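PDB 4E4U: mandalate racemase/muconate lactonizing enzyme from Unidentified, which probably works as an enzyme of the enolase superfamily, whose members take a proton from the carbon beside a substrate carboxylate. Local coordinates for the interface of chains A and B. Residues are numbered along the deposited sequence; one frame, centred on the assembly and turned at random. Chains: chain A/B, Mandalate racemase/muconate lactonizing enzyme.

Contact 1: the interface of chains A and B. Residues chain A 79, 82-85; chain B 210, 237-238, 260, 390.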
loop_
_atom_site.group_PDB
_atom_site.type_symbol
_atom_site.label_atom_id
_atom_site.label_comp_id
_atom_site.label_asym_id
_atom_site.label_seq_id
_atom_site.Cartn_x
_atom_site.Cartn_y
_atom_site.Cartn_z
ATOM N N SER A 79 -21.714 24.236 -7.305
ATOM C CA SER A 79 -22.190 24.288 -5.923
ATOM C C SER A 79 -23.710 24.387 -5.807
ATOM O O SER A 79 -24.263 24.260 -4.710
ATOM C CB SER A 79 -21.559 25.490 -5.219
ATOM O OG SER A 79 -20.142 25.367 -5.224
ATOM N N PHE A 82 -26.669 23.485 -2.904
ATOM C CA PHE A 82 -25.928 22.747 -1.880
ATOM C C PHE A 82 -25.562 21.363 -2.420
ATOM O O PHE A 82 -25.944 20.325 -1.886
ATOM C CB PHE A 82 -26.693 22.675 -0.550
ATOM C CG PHE A 82 -25.882 22.094 0.581
ATOM C CD1 PHE A 82 -24.621 22.606 0.882
ATOM C CD2 PHE A 82 -26.368 21.035 1.343
ATOM C CE1 PHE A 82 -23.861 22.075 1.924
ATOM C CE2 PHE A 82 -25.612 20.495 2.380
ATOM C CZ PHE A 82 -24.365 21.017 2.674
ATOM N N THR A 83 -24.815 21.377 -3.513
ATOM C CA THR A 83 -24.301 20.152 -4.103
ATOM C C THR A 83 -22.780 20.137 -3.934
ATOM O O THR A 83 -22.273 19.563 -2.969
ATOM C CB THR A 83 -24.787 19.985 -5.572
ATOM O OG1 THR A 83 -24.483 21.166 -6.328
ATOM C CG2 THR A 83 -26.307 19.730 -5.598
ATOM N N GLN A 84 -22.057 20.805 -4.827
ATOM C CA GLN A 84 -20.598 20.906 -4.703
ATOM C C GLN A 84 -19.933 19.531 -4.804
ATOM O O GLN A 84 -18.908 19.252 -4.175
ATOM C CB GLN A 84 -20.176 21.658 -3.430
ATOM C CG GLN A 84 -18.833 22.353 -3.578
ATOM C CD GLN A 84 -18.583 23.354 -2.473
ATOM O OE1 GLN A 84 -18.280 22.986 -1.332
ATOM N NE2 GLN A 84 -18.741 24.634 -2.791
ATOM N N ARG A 85 -20.567 18.673 -5.592
ATOM C CA ARG A 85 -19.946 17.489 -6.179
ATOM C C ARG A 85 -20.547 17.405 -7.578
ATOM O O ARG A 85 -21.543 18.065 -7.850
ATOM C CB ARG A 85 -20.170 16.211 -5.338
ATOM C CG ARG A 85 -21.544 16.057 -4.665
ATOM C CD ARG A 85 -22.740 15.896 -5.628
ATOM N NE ARG A 85 -22.463 14.946 -6.707
ATOM C CZ ARG A 85 -22.439 13.619 -6.584
ATOM N NH1 ARG A 85 -22.726 13.039 -5.425
ATOM N NH2 ARG A 85 -22.142 12.866 -7.638
ATOM N N GLY B 210 -19.589 20.936 5.164
ATOM C CA GLY B 210 -18.490 20.944 4.213
ATOM C C GLY B 210 -17.815 22.290 4.039
ATOM O O GLY B 210 -17.302 22.578 2.957
ATOM N N PRO B 237 -15.976 19.311 1.597
ATOM C CA PRO B 237 -16.956 19.127 0.524
ATOM C C PRO B 237 -16.957 17.701 -0.019
ATOM O O PRO B 237 -15.921 17.023 -0.004
ATOM C CB PRO B 237 -16.473 20.099 -0.555
ATOM C CG PRO B 237 -15.756 21.169 0.206
ATOM C CD PRO B 237 -15.051 20.424 1.310
ATOM N N PRO B 238 -18.107 17.251 -0.529
ATOM C CA PRO B 238 -18.231 15.891 -1.063
ATOM C C PRO B 238 -17.446 15.742 -2.362
ATOM O O PRO B 238 -17.062 16.742 -2.982
ATOM C CB PRO B 238 -19.733 15.769 -1.346
ATOM C CG PRO B 238 -20.182 17.188 -1.599
ATOM C CD PRO B 238 -19.355 18.024 -0.663
ATOM N N ARG B 260 -25.011 14.295 0.425
ATOM C CA ARG B 260 -24.782 14.791 -0.931
ATOM C C ARG B 260 -24.184 13.735 -1.848
ATOM O O ARG B 260 -23.742 14.055 -2.952
ATOM C CB ARG B 260 -23.912 16.047 -0.907
ATOM C CG ARG B 260 -24.641 17.235 -0.321
ATOM C CD ARG B 260 -23.808 18.473 -0.388
ATOM N NE ARG B 260 -22.890 18.591 0.734
ATOM C CZ ARG B 260 -21.974 19.544 0.844
ATOM N NH1 ARG B 260 -21.771 20.399 -0.161
ATOM N NH2 ARG B 260 -21.241 19.624 1.945
ATOM N N MET B 390 -25.866 27.585 -1.475
ATOM C CA MET B 390 -24.580 27.913 -0.867
ATOM C C MET B 390 -24.301 29.399 -1.020
ATOM O O MET B 390 -24.813 30.039 -1.940
ATOM C CB MET B 390 -23.451 27.083 -1.483
ATOM C CG MET B 390 -23.753 25.596 -1.470
ATOM S SD MET B 390 -22.360 24.529 -1.813
ATOM C CE MET B 390 -21.437 24.646 -0.283
HETATM O O HOH W 1 -16.119 19.198 -4.261
HETATM O O HOH W 2 -19.399 21.853 0.828
#
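B:Arg260 pushes its guanidinium between A:Phe82 and its own chain's B:Pro238, at the interface where a loop of chain A meets loops of chain B. The stack comes first. The phenyl ring and the guanidinium lie 20° apart, with A:Phe82 CE1 3.3 Å from B:Arg260 CZ and over its centre; B:Pro238 CD backs the opposite face. A bend at chi3 (-85°) turns the guanidinium flat against the ring.

Two direct hydrogen bonds then tie the backbones in. B:Arg260 NH1 donates to the carbonyl A:Thr83 O at 3.0 Å, arriving well above the carbonyl plane and away from a lone pair. In return A:Arg85, bent at chi2 and chi3, brings NH1 to B:Arg260 O at 2.9 Å, this time in the carbonyl plane and on a lone pair. Each chain thus gives an arginine to a main-chain oxygen of the other.

Waters add further polar links. One molecule links the amide oxygen A:Gln84 OE1 with B:Gly210 O and both terminal nitrogens of B:Arg260, and another joins A:Gln84 O to B:Pro238 O.

Among the apolar contacts, A:Arg85 CG packs on B:Pro238 CG at 3.5 Å. B:Met390 CG sits in plane at the edge of the A:Phe82 ring, while SD lies 3.6 Å from A:Ser79 CB. The A:Gln84 side chain crosses the methionine at about a right angle, and its NE2 is fixed by a bond of 2.9 Å to the hydroxyl A:Ser79 OG.

Contact 2: the interface of chains A and B. Residues chain A 171, 209-210, 234, 259-260, 390; chain B 82-84.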
loop_
_atom_site.group_PDB
_atom_site.type_symbol
_atom_site.label_atom_id
_atom_site.label_comp_id
_atom_site.label_asym_id
_atom_site.label_seq_id
_atom_site.Cartn_x
_atom_site.Cartn_y
_atom_site.Cartn_z
ATOM N N TYR A 171 -24.262 -2.228 -25.883
ATOM C CA TYR A 171 -24.067 -1.756 -24.524
ATOM C C TYR A 171 -25.454 -1.487 -23.959
ATOM O O TYR A 171 -26.274 -0.830 -24.600
ATOM C CB TYR A 171 -23.190 -0.501 -24.489
ATOM C CG TYR A 171 -23.475 0.526 -25.564
ATOM C CD1 TYR A 171 -22.894 0.423 -26.822
ATOM C CD2 TYR A 171 -24.279 1.628 -25.306
ATOM C CE1 TYR A 171 -23.130 1.369 -27.799
ATOM C CE2 TYR A 171 -24.520 2.580 -26.276
ATOM C CZ TYR A 171 -23.941 2.445 -27.524
ATOM O OH TYR A 171 -24.169 3.385 -28.504
ATOM N N HIS A 209 -17.653 0.735 -25.671
ATOM C CA HIS A 209 -18.613 1.625 -25.013
ATOM C C HIS A 209 -18.971 1.117 -23.604
ATOM O O HIS A 209 -20.118 1.224 -23.168
ATOM C CB HIS A 209 -19.907 1.709 -25.836
ATOM C CG HIS A 209 -19.802 2.522 -27.091
ATOM N ND1 HIS A 209 -19.323 2.016 -28.276
ATOM C CD2 HIS A 209 -20.167 3.804 -27.348
ATOM C CE1 HIS A 209 -19.376 2.950 -29.209
ATOM N NE2 HIS A 209 -19.883 4.043 -28.672
ATOM N N GLY A 210 -18.008 0.542 -22.894
ATOM C CA GLY A 210 -18.272 0.057 -21.549
ATOM C C GLY A 210 -19.175 -1.158 -21.483
ATOM O O GLY A 210 -19.897 -1.327 -20.500
ATOM N N GLU A 234 -12.951 2.842 -23.020
ATOM C CA GLU A 234 -14.045 2.521 -22.092
ATOM C C GLU A 234 -14.275 1.017 -21.928
ATOM O O GLU A 234 -15.339 0.501 -22.283
ATOM C CB GLU A 234 -15.353 3.170 -22.561
ATOM C CG GLU A 234 -15.398 4.683 -22.472
ATOM C CD GLU A 234 -16.813 5.172 -22.257
ATOM O OE1 GLU A 234 -17.682 4.857 -23.096
ATOM O OE2 GLU A 234 -17.078 5.824 -21.231
ATOM N N GLU A 259 -15.160 10.081 -21.786
ATOM C CA GLU A 259 -16.259 10.828 -22.402
ATOM C C GLU A 259 -17.493 10.908 -21.511
ATOM O O GLU A 259 -18.354 11.758 -21.727
ATOM C CB GLU A 259 -16.644 10.245 -23.752
ATOM C CG GLU A 259 -17.462 8.983 -23.673
ATOM C CD GLU A 259 -17.520 8.284 -25.006
ATOM O OE1 GLU A 259 -18.603 8.257 -25.627
ATOM O OE2 GLU A 259 -16.464 7.775 -25.441
ATOM N N ARG A 260 -17.575 10.033 -20.507
ATOM C CA ARG A 260 -18.699 10.049 -19.574
ATOM C C ARG A 260 -18.305 10.538 -18.188
ATOM O O ARG A 260 -19.084 10.411 -17.243
ATOM C CB ARG A 260 -19.358 8.672 -19.498
ATOM C CG ARG A 260 -20.090 8.318 -20.773
ATOM C CD ARG A 260 -20.802 7.011 -20.649
ATOM N NE ARG A 260 -19.937 5.875 -20.930
ATOM C CZ ARG A 260 -20.307 4.610 -20.783
ATOM N NH1 ARG A 260 -21.490 4.315 -20.240
ATOM N NH2 ARG A 260 -19.482 3.640 -21.149
ATOM N N MET A 390 -28.785 3.636 -24.297
ATOM C CA MET A 390 -28.282 2.285 -24.062
ATOM C C MET A 390 -29.391 1.273 -24.299
ATOM O O MET A 390 -30.572 1.601 -24.179
ATOM C CB MET A 390 -27.716 2.147 -22.646
ATOM C CG MET A 390 -26.699 3.226 -22.322
ATOM S SD MET A 390 -25.715 2.934 -20.858
ATOM C CE MET A 390 -24.600 1.654 -21.427
ATOM N N PHE B 82 -26.865 7.097 -22.342
ATOM C CA PHE B 82 -25.481 6.622 -22.363
ATOM C C PHE B 82 -24.682 7.340 -21.274
ATOM O O PHE B 82 -23.703 8.036 -21.526
ATOM C CB PHE B 82 -24.841 6.764 -23.752
ATOM C CG PHE B 82 -23.487 6.109 -23.861
ATOM C CD1 PHE B 82 -23.314 4.778 -23.487
ATOM C CD2 PHE B 82 -22.383 6.815 -24.333
ATOM C CE1 PHE B 82 -22.067 4.162 -23.582
ATOM C CE2 PHE B 82 -21.133 6.209 -24.424
ATOM C CZ PHE B 82 -20.976 4.885 -24.056
ATOM N N THR B 83 -25.140 7.161 -20.045
ATOM C CA THR B 83 -24.446 7.696 -18.885
ATOM C C THR B 83 -23.889 6.523 -18.074
ATOM O O THR B 83 -22.730 6.146 -18.254
ATOM C CB THR B 83 -25.359 8.662 -18.075
ATOM O OG1 THR B 83 -26.602 8.017 -17.763
ATOM C CG2 THR B 83 -25.630 9.940 -18.894
ATOM N N GLN B 84 -24.715 5.914 -17.229
ATOM C CA GLN B 84 -24.288 4.736 -16.464
ATOM C C GLN B 84 -23.142 5.076 -15.509
ATOM O O GLN B 84 -22.255 4.263 -15.236
ATOM C CB GLN B 84 -23.945 3.547 -17.377
ATOM C CG GLN B 84 -24.157 2.206 -16.695
ATOM C CD GLN B 84 -24.150 1.058 -17.679
ATOM O OE1 GLN B 84 -23.095 0.650 -18.179
ATOM N NE2 GLN B 84 -25.333 0.545 -17.993
HETATM O O HOH W 3 -21.270 1.380 -20.007
#
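B:Phe82 enters a pocket of chain A lined by A:Tyr171, A:His209, A:Glu234, A:Glu259 and A:Arg260, and its insertion hides 134 Å² of the phenylalanine. Aromatic contacts line one side. While A:Arg260 takes one face of the phenyl ring, A:His209 and A:Tyr171 lie toward the other. The imidazole meets the phenyl edge-to-face, planes 59° apart, with A:His209 CD2 3.6 Å from B:Phe82 CZ. A:Tyr171 crosses the phenylalanine at about a right angle and brings its CE2 to 3.8 Å from B:Phe82 CD1. A:Tyr171 CE1 also lies over a face of the imidazole, which may help fix its rotation. B:Phe82 CG stands anti to the backbone N (chi1 -172°), which carries the ring out from its loop into this group.

Carboxylates meet the ring at its rim. A:Glu259 OE1 lies in the ring plane, 3.5 Å from B:Phe82 CE2, and A:Glu234 OE1 comes within 3.4 Å of B:Phe82 CZ; both carboxylates are turned nearly perpendicular to the phenyl.

A salt bridge sets the arginine: A:Arg260 NE donates to A:Glu234 OE2 at 2.9 Å, on the syn lone pair.

In the fold, A:His209, A:Glu234 and A:Glu259 follow strands 203-206, 231-233 and 255-257. In this family such strand ends form the active-site mouth of the barrel, so B:Phe82 probably sits beside the active site of its neighbour.

Contact 3: the interface of chains A and B. Residues chain A 45, 83, 87, 89-90; chain B 44-45, 87-89.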
loop_
_atom_site.group_PDB
_atom_site.type_symbol
_atom_site.label_atom_id
_atom_site.label_comp_id
_atom_site.label_asym_id
_atom_site.label_seq_id
_atom_site.Cartn_x
_atom_site.Cartn_y
_atom_site.Cartn_z
ATOM N N PHE A 45 -31.424 13.611 -19.645
ATOM C CA PHE A 45 -32.808 14.014 -19.882
ATOM C C PHE A 45 -32.923 14.545 -21.296
ATOM O O PHE A 45 -31.947 15.068 -21.838
ATOM C CB PHE A 45 -33.239 15.113 -18.904
ATOM C CG PHE A 45 -32.831 14.849 -17.490
ATOM C CD1 PHE A 45 -33.338 13.753 -16.803
ATOM C CD2 PHE A 45 -31.931 15.686 -16.843
ATOM C CE1 PHE A 45 -32.951 13.496 -15.491
ATOM C CE2 PHE A 45 -31.539 15.430 -15.536
ATOM C CZ PHE A 45 -32.052 14.332 -14.856
ATOM N N THR A 83 -24.815 21.377 -3.513
ATOM C CA THR A 83 -24.301 20.152 -4.103
ATOM C C THR A 83 -22.780 20.137 -3.934
ATOM O O THR A 83 -22.273 19.563 -2.969
ATOM C CB THR A 83 -24.787 19.985 -5.572
ATOM O OG1 THR A 83 -24.483 21.166 -6.328
ATOM C CG2 THR A 83 -26.307 19.730 -5.598
ATOM N N ASP A 87 -22.657 17.197 -10.683
ATOM C CA ASP A 87 -23.975 16.873 -11.214
ATOM C C ASP A 87 -23.807 16.862 -12.732
ATOM O O ASP A 87 -23.533 17.897 -13.345
ATOM C CB ASP A 87 -25.026 17.900 -10.766
ATOM C CG ASP A 87 -26.402 17.635 -11.379
ATOM O OD1 ASP A 87 -26.497 17.582 -12.632
ATOM O OD2 ASP A 87 -27.391 17.491 -10.616
ATOM N N THR A 89 -25.568 16.614 -15.532
ATOM C CA THR A 89 -26.295 17.504 -16.430
ATOM C C THR A 89 -25.875 18.951 -16.210
ATOM O O THR A 89 -25.670 19.689 -17.179
ATOM C CB THR A 89 -27.822 17.340 -16.298
ATOM O OG1 THR A 89 -28.190 16.013 -16.692
ATOM C CG2 THR A 89 -28.560 18.340 -17.172
ATOM N N MET A 90 -25.711 19.350 -14.950
ATOM C CA MET A 90 -25.287 20.720 -14.654
ATOM C C MET A 90 -23.925 20.992 -15.269
ATOM O O MET A 90 -23.687 22.068 -15.808
ATOM C CB MET A 90 -25.226 20.960 -13.146
ATOM C CG MET A 90 -24.602 22.302 -12.760
ATOM S SD MET A 90 -25.480 23.741 -13.421
ATOM C CE MET A 90 -26.465 24.187 -11.991
ATOM N N THR B 44 -30.202 20.884 -7.598
ATOM C CA THR B 44 -29.250 21.431 -8.561
ATOM C C THR B 44 -29.944 22.480 -9.433
ATOM O O THR B 44 -29.387 23.558 -9.693
ATOM C CB THR B 44 -28.681 20.327 -9.453
ATOM O OG1 THR B 44 -28.148 19.283 -8.634
ATOM C CG2 THR B 44 -27.579 20.869 -10.347
ATOM N N PHE B 45 -31.161 22.142 -9.868
ATOM C CA PHE B 45 -32.006 23.012 -10.683
ATOM C C PHE B 45 -33.292 23.282 -9.930
ATOM O O PHE B 45 -33.724 22.448 -9.131
ATOM C CB PHE B 45 -32.347 22.354 -12.025
ATOM C CG PHE B 45 -31.172 21.714 -12.692
ATOM C CD1 PHE B 45 -30.092 22.483 -13.109
ATOM C CD2 PHE B 45 -31.133 20.341 -12.896
ATOM C CE1 PHE B 45 -28.992 21.890 -13.719
ATOM C CE2 PHE B 45 -30.034 19.745 -13.501
ATOM C CZ PHE B 45 -28.960 20.522 -13.916
ATOM N N ASP B 87 -25.794 10.482 -12.165
ATOM C CA ASP B 87 -26.262 11.827 -12.477
ATOM C C ASP B 87 -27.130 12.236 -11.288
ATOM O O ASP B 87 -28.187 11.649 -11.045
ATOM C CB ASP B 87 -27.053 11.852 -13.794
ATOM C CG ASP B 87 -27.633 13.233 -14.102
ATOM O OD1 ASP B 87 -28.384 13.769 -13.249
ATOM O OD2 ASP B 87 -27.350 13.781 -15.198
ATOM N N LEU B 88 -26.663 13.225 -10.535
ATOM C CA LEU B 88 -27.247 13.538 -9.234
ATOM C C LEU B 88 -28.751 13.853 -9.302
ATOM O O LEU B 88 -29.532 13.375 -8.477
ATOM C CB LEU B 88 -26.488 14.704 -8.601
ATOM C CG LEU B 88 -26.884 15.090 -7.177
ATOM C CD1 LEU B 88 -26.530 13.988 -6.183
ATOM C CD2 LEU B 88 -26.206 16.387 -6.798
ATOM N N THR B 89 -29.165 14.654 -10.279
ATOM C CA THR B 89 -30.580 14.987 -10.391
ATOM C C THR B 89 -31.392 13.764 -10.795
ATOM O O THR B 89 -32.467 13.522 -10.237
ATOM C CB THR B 89 -30.824 16.163 -11.358
ATOM O OG1 THR B 89 -30.192 17.339 -10.840
ATOM C CG2 THR B 89 -32.309 16.433 -11.532
HETATM O O HOH W 4 -28.674 16.380 -13.522
#
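A:Asp87 and B:Thr44 reach tip to tip across the interface of the two chains, at the start of helix 88-109 in this enolase-superfamily protein. The aspartate is the N-cap of that helix: its OD1 takes the amide A:Met90 N at 3.0 Å, nearly straight at 171°, which fixes the rotation of the carboxylate. With CG anti to the backbone N (chi1 176°), the other oxygen points into chain B and is gripped twice. B:Thr89 OG1 donates to A:Asp87 OD2 at 2.8 Å on the syn lone pair, crossing the aspartate at a slant, whereas B:Thr44 OG1 comes to the same oxygen, also at 2.8 Å, from above the carboxylate plane. B:Asp87 repeats the pattern, accepting A:Thr89 OG1 on the syn lone pair of OD2.

The two carboxylates face each other near the two-fold axis. A:Asp87 OD1 and B:Asp87 OD1 stand 4.3 Å apart with a water shared between them; the closeness of two like charges could raise the tendency of one to hold a proton, though the helix starts behind them should work against that.

B:Phe45 presents its edge to the other chain. Its CZ points at A:Met90 N, which lies in the ring plane 3.6 Å away, and its ring stands 77° from the A:Asp87 carboxylate. The methyl B:Thr44 CG2 rests on a face of that same ring and also touches A:Met90 CB. Farther along, B:Leu88 CD2 crosses to A:Thr83 CG2 at 3.6 Å.

Contact 4: the interface of chains A and B. Residues chain A 43-46, 386, 388-389; chain B 56, 60, 80-82.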
loop_
_atom_site.group_PDB
_atom_site.type_symbol
_atom_site.label_atom_id
_atom_site.label_comp_id
_atom_site.label_asym_id
_atom_site.label_seq_id
_atom_site.Cartn_x
_atom_site.Cartn_y
_atom_site.Cartn_z
ATOM N N ALA A 43 -27.316 14.181 -22.100
ATOM C CA ALA A 43 -28.527 13.510 -22.564
ATOM C C ALA A 43 -29.150 12.603 -21.511
ATOM O O ALA A 43 -29.907 11.693 -21.844
ATOM C CB ALA A 43 -28.257 12.738 -23.856
ATOM N N THR A 44 -28.834 12.842 -20.242
ATOM C CA THR A 44 -29.547 12.158 -19.166
ATOM C C THR A 44 -31.053 12.366 -19.332
ATOM O O THR A 44 -31.845 11.422 -19.183
ATOM C CB THR A 44 -29.110 12.687 -17.800
ATOM O OG1 THR A 44 -27.685 12.613 -17.696
ATOM C CG2 THR A 44 -29.733 11.872 -16.680
ATOM N N PHE A 45 -31.424 13.611 -19.645
ATOM C CA PHE A 45 -32.808 14.014 -19.882
ATOM C C PHE A 45 -32.923 14.545 -21.296
ATOM O O PHE A 45 -31.947 15.068 -21.838
ATOM C CB PHE A 45 -33.239 15.113 -18.904
ATOM C CG PHE A 45 -32.831 14.849 -17.490
ATOM C CD1 PHE A 45 -33.338 13.753 -16.803
ATOM C CD2 PHE A 45 -31.931 15.686 -16.843
ATOM C CE1 PHE A 45 -32.951 13.496 -15.491
ATOM C CE2 PHE A 45 -31.539 15.430 -15.536
ATOM C CZ PHE A 45 -32.052 14.332 -14.856
ATOM N N GLY A 46 -34.118 14.427 -21.877
ATOM C CA GLY A 46 -34.376 14.873 -23.237
ATOM C C GLY A 46 -34.434 16.379 -23.411
ATOM O O GLY A 46 -34.453 17.124 -22.434
ATOM N N LEU A 386 -33.337 10.071 -27.042
ATOM C CA LEU A 386 -32.263 10.893 -26.497
ATOM C C LEU A 386 -31.118 10.965 -27.507
ATOM O O LEU A 386 -31.112 10.232 -28.496
ATOM C CB LEU A 386 -31.762 10.293 -25.187
ATOM C CG LEU A 386 -32.768 10.248 -24.039
ATOM C CD1 LEU A 386 -32.235 9.408 -22.897
ATOM C CD2 LEU A 386 -33.079 11.663 -23.579
ATOM N N LEU A 388 -28.131 9.899 -27.410
ATOM C CA LEU A 388 -27.641 8.522 -27.473
ATOM C C LEU A 388 -28.455 7.749 -26.452
ATOM O O LEU A 388 -28.974 8.349 -25.515
ATOM C CB LEU A 388 -26.161 8.441 -27.086
ATOM C CG LEU A 388 -25.112 8.902 -28.095
ATOM C CD1 LEU A 388 -23.737 8.910 -27.445
ATOM C CD2 LEU A 388 -25.111 7.997 -29.317
ATOM N N GLN A 389 -28.572 6.434 -26.618
ATOM C CA GLN A 389 -29.269 5.593 -25.645
ATOM C C GLN A 389 -28.541 4.274 -25.440
ATOM O O GLN A 389 -27.759 3.846 -26.299
ATOM C CB GLN A 389 -30.712 5.313 -26.093
ATOM C CG GLN A 389 -31.552 6.571 -26.193
ATOM C CD GLN A 389 -33.019 6.349 -26.517
ATOM O OE1 GLN A 389 -33.782 7.314 -26.593
ATOM N NE2 GLN A 389 -33.425 5.094 -26.712
ATOM N N ASP B 56 -40.035 13.647 -18.097
ATOM C CA ASP B 56 -39.155 12.984 -19.046
ATOM C C ASP B 56 -38.694 11.619 -18.536
ATOM O O ASP B 56 -38.750 10.622 -19.261
ATOM C CB ASP B 56 -37.950 13.875 -19.343
ATOM C CG ASP B 56 -37.107 13.350 -20.483
ATOM O OD1 ASP B 56 -37.536 13.504 -21.648
ATOM O OD2 ASP B 56 -36.019 12.793 -20.221
ATOM N N ARG B 60 -39.862 7.909 -20.197
ATOM C CA ARG B 60 -38.858 7.042 -20.805
ATOM C C ARG B 60 -38.644 5.750 -20.044
ATOM O O ARG B 60 -38.406 4.711 -20.656
ATOM C CB ARG B 60 -37.510 7.765 -20.944
ATOM C CG ARG B 60 -37.547 8.940 -21.882
ATOM C CD ARG B 60 -36.198 9.641 -21.950
ATOM N NE ARG B 60 -36.398 10.948 -22.553
ATOM C CZ ARG B 60 -36.527 11.152 -23.858
ATOM N NH1 ARG B 60 -36.426 10.135 -24.709
ATOM N NH2 ARG B 60 -36.741 12.378 -24.311
ATOM N N SER B 80 -29.489 6.152 -18.453
ATOM C CA SER B 80 -30.190 7.034 -19.384
ATOM C C SER B 80 -29.266 7.917 -20.221
ATOM O O SER B 80 -28.444 8.658 -19.681
ATOM C CB SER B 80 -31.174 7.911 -18.602
ATOM O OG SER B 80 -32.015 8.658 -19.466
ATOM N N GLY B 81 -29.415 7.860 -21.541
ATOM C CA GLY B 81 -28.661 8.727 -22.429
ATOM C C GLY B 81 -27.193 8.371 -22.560
ATOM O O GLY B 81 -26.371 9.233 -22.865
ATOM N N PHE B 82 -26.865 7.097 -22.342
ATOM C CA PHE B 82 -25.481 6.622 -22.363
ATOM C C PHE B 82 -24.682 7.340 -21.274
ATOM O O PHE B 82 -23.703 8.036 -21.526
ATOM C CB PHE B 82 -24.841 6.764 -23.752
ATOM C CG PHE B 82 -23.487 6.109 -23.861
ATOM C CD1 PHE B 82 -23.314 4.778 -23.487
ATOM C CD2 PHE B 82 -22.383 6.815 -24.333
ATOM C CE1 PHE B 82 -22.067 4.162 -23.582
ATOM C CE2 PHE B 82 -21.133 6.209 -24.424
ATOM C CZ PHE B 82 -20.976 4.885 -24.056
HETATM O O HOH W 5 -34.721 10.659 -18.755
HETATM O O HOH W 6 -35.435 7.330 -24.455
#
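B:Ser80 and A:Thr44 meet directly across the interface, the hydroxyl B:Ser80 OG donating to the carbonyl A:Thr44 O at 2.8 Å. The serine OG stands anti to its own backbone N (chi1 -172°), which turns it toward chain A. Close by, A:Gly46 N gives its hydrogen to B:Asp56 OD2 at 3.0 Å, coming from above the carboxylate plane. Beside these bonds the methyl A:Leu386 CD2 sits over the centre of one face of the B:Arg60 guanidinium, 3.5 Å from B:Arg60 CZ. B:Gly81 has 58 Å² of its surface hidden by chain A, its CA lying against the carbonyls A:Leu388 O and A:Ala43 O, and A:Leu388 runs alongside B:Phe82.

One shell out, B:Arg60 holds B:Asp56 side-on, NE to OD2 and NH2 to OD1, so its flat group is set for the leucine. The arginine NE and A:Gly46 N approach OD2 from opposite faces. On the other chain, A:Gln389 OE1 braces the leucine by accepting A:Leu386 N at 2.8 Å. Waters bridge A:Gln389 OE1 to B:Arg60 NH1 and A:Thr44 O to B:Asp56 OD2.

In the fold, B:Asp56 and B:Arg60 lie on helix 47-61, B:Ser80 follows helix 70-79, and A:Gly46 immediately precedes helix 47-61 of its own chain.

Contact 1 and contact 2 lie about 25 Å apart between their C-alpha centres and are largely two-fold counterparts of one arrangement, with the chains exchanged, each placing the loop after helix 70-79 against the partner's barrel. Contact 3 sits between them at the two-fold, about 12 Å from contact 1, sharing A:Thr83, and about 18 Å from contact 2. Contact 4 is about 12 Å from contact 2 through B:Phe82 and about 13 Å from contact 3 through A:Phe45. Together they form a continuous reciprocal interface, which suggests a dimer unit within the eight-copy assembly, where the partner loop probably borders each active-site mouth.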